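Local coordinates for protein glutaredoxin (Methanosarcina mazei, PDB 3NZN) that probably catalyses thiol-disulfide exchange through a CxxC redox pair, as other glutaredoxins of the thioredoxin superfamily do, at residues G28-V33 / V54-G59. Residues are numbered along the deposited sequence; the frame is centred on the assembly and turned at random.
Sequences GLSTCV and VDRLEG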
loop_
_atom_site.group_PDB
_atom_site.type_symbol
_atom_site.label_atom_id
_atom_site.label_comp_id
_atom_site.label_asym_id
_atom_site.label_seq_id
_atom_site.Cartn_x
_atom_site.Cartn_y
_atom_site.Cartn_z
ATOM N N GLY A 28 12.072 -0.252 0.756
ATOM C CA GLY A 28 11.712 1.142 0.657
ATOM C C GLY A 28 10.542 1.381 -0.312
ATOM O O GLY A 28 9.945 0.416 -0.807
ATOM N N LEU A 29 10.278 2.625 -0.590
ATOM C CA LEU A 29 9.331 3.034 -1.623
ATOM C C LEU A 29 10.098 3.878 -2.642
ATOM O O LEU A 29 11.021 4.595 -2.265
ATOM C CB LEU A 29 8.200 3.883 -1.014
ATOM C CG LEU A 29 7.392 3.254 0.103
ATOM C CD1 LEU A 29 6.368 4.176 0.715
ATOM C CD2 LEU A 29 6.765 1.910 -0.254
ATOM N N SER A 30 9.698 3.839 -3.895
ATOM C CA SER A 30 10.336 4.567 -4.917
ATOM C C SER A 30 10.302 6.101 -4.760
ATOM O O SER A 30 11.127 6.815 -5.232
ATOM C CB SER A 30 9.877 4.111 -6.271
ATOM O OG SER A 30 8.526 4.551 -6.481
ATOM N N THR A 31 9.253 6.546 -4.096
ATOM C CA THR A 31 8.981 7.934 -3.702
ATOM C C THR A 31 9.161 8.018 -2.210
ATOM O O THR A 31 8.279 7.621 -1.505
ATOM C CB THR A 31 7.512 8.228 -3.935
ATOM O OG1 THR A 31 6.875 7.257 -3.059
ATOM C CG2 THR A 31 7.216 8.051 -5.352
ATOM N N CYS A 32 10.334 8.146 -1.681
ATOM C CA CYS A 32 10.554 8.183 -0.246
ATOM C C CYS A 32 11.973 8.776 -0.082
ATOM O O CYS A 32 12.983 8.138 -0.312
ATOM C CB CYS A 32 10.488 6.802 0.369
ATOM S SG CYS A 32 11.096 6.502 1.997
ATOM N N VAL A 33 12.012 10.031 0.313
ATOM C CA VAL A 33 13.286 10.776 0.509
ATOM C C VAL A 33 14.187 10.113 1.488
ATOM O O VAL A 33 15.397 10.076 1.276
ATOM C CB VAL A 33 12.911 12.239 0.964
ATOM C CG1 VAL A 33 14.054 12.947 1.557
ATOM C CG2 VAL A 33 12.281 13.022 -0.182
ATOM N N VAL A 54 8.915 -1.472 -2.720
ATOM C CA VAL A 54 7.746 -2.311 -2.484
ATOM C C VAL A 54 6.518 -1.723 -3.352
ATOM O O VAL A 54 5.735 -2.603 -3.833
ATOM C CB VAL A 54 7.365 -2.348 -1.028
ATOM C CG1 VAL A 54 6.092 -3.067 -0.768
ATOM C CG2 VAL A 54 8.485 -3.079 -0.179
ATOM N N ASP A 55 6.477 -0.475 -3.542
ATOM C CA ASP A 55 5.367 0.077 -4.333
ATOM C C ASP A 55 5.516 -0.232 -5.775
ATOM O O ASP A 55 4.529 -0.009 -6.529
ATOM C CB ASP A 55 5.338 1.552 -4.185
ATOM C CG ASP A 55 6.589 2.226 -4.667
ATOM O OD1 ASP A 55 7.714 1.863 -4.238
ATOM O OD2 ASP A 55 6.543 3.222 -5.366
ATOM N N ARG A 56 6.604 -0.777 -6.293
ATOM C CA ARG A 56 6.786 -1.183 -7.648
ATOM C C ARG A 56 6.584 -2.657 -7.866
ATOM O O ARG A 56 6.750 -3.140 -8.941
ATOM C CB ARG A 56 8.128 -0.692 -8.201
ATOM C CG ARG A 56 8.111 0.783 -8.354
ATOM C CD ARG A 56 9.233 1.310 -9.070
ATOM N NE ARG A 56 9.078 2.734 -9.354
ATOM C CZ ARG A 56 10.162 3.460 -9.653
ATOM N NH1 ARG A 56 11.312 2.858 -9.765
ATOM N NH2 ARG A 56 10.066 4.759 -9.877
ATOM N N LEU A 57 6.238 -3.362 -6.813
ATOM C CA LEU A 57 5.989 -4.795 -6.928
ATOM C C LEU A 57 4.517 -5.044 -7.153
ATOM O O LEU A 57 3.695 -4.260 -6.725
ATOM C CB LEU A 57 6.489 -5.502 -5.689
ATOM C CG LEU A 57 7.967 -5.410 -5.338
ATOM C CD1 LEU A 57 8.172 -6.034 -3.980
ATOM C CD2 LEU A 57 8.858 -6.071 -6.427
ATOM N N GLU A 58 4.232 -6.256 -7.616
ATOM C CA GLU A 58 2.959 -6.734 -7.982
ATOM C C GLU A 58 2.707 -8.110 -7.405
ATOM O O GLU A 58 3.637 -8.849 -7.232
ATOM C CB GLU A 58 2.926 -6.868 -9.525
ATOM C CG GLU A 58 2.832 -5.539 -10.263
ATOM C CD GLU A 58 4.131 -5.075 -10.895
ATOM O OE1 GLU A 58 4.759 -5.763 -11.816
ATOM O OE2 GLU A 58 4.494 -3.963 -10.501
ATOM N N GLY A 59 1.427 -8.474 -7.267
ATOM C CA GLY A 59 1.034 -9.799 -6.991
ATOM C C GLY A 59 1.749 -10.405 -5.824
ATOM O O GLY A 59 1.916 -9.747 -4.772
HETATM O O HOH W 1 4.464 4.973 -3.654
#
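Ser30 and Asp55 grip each other through two hydrogen bonds where the loops leaving the neighbouring parallel strands 24-28 and 49-53 of the thioredoxin fold meet before they diverge. The carboxylate of Asp55 reaches across like a two-pronged fork. Its OD1 accepts the backbone N-H of Ser30, N to OD1 2.8 Å, on the syn side but 24° out of the carboxylate plane. Its OD2 takes the hydroxyl of Ser30 on the syn lone pair, OG to OD2 2.6 Å. With both oxygens engaged by one residue, the carboxylate is held against rotation. With Ser30 OG between its own backbone N and carbonyl carbon (chi1 72°), hydroxyl and N-H of Ser30 lie on the same side and can meet the two oxygens of one carboxylate. An alanine in place of Asp55 would probably leave the Ser30 N-H and hydroxyl without these acceptors and the loop freer to shift. Leu29 lies beside this pair, its CA 3.3 Å from Asp55 OD1 and its CD2 4.4 Å from Val54 CB. One step back, Val54 N donates to Gly28 O at 2.9 Å, continuing the strand pairing in which Gly28 also bonds to Val52. The guanidinium of Arg56 lies over Ser30, with Ser30 CB 3.4 Å above the plane at its centre; Arg56 NH1 is anchored on Lys10 O. Two residues on from Ser30, Cys32 occupies the N-cap of helix 33-45 and forms the disulfide with Cys35, so the bonded pair lies just ahead of the CxxC in sequence. Leu29 also packs on Asn5 of a second subunit. A water donates to Asp55 OD2 at 3.2 Å and reaches Thr31 OG1 through a weak bond.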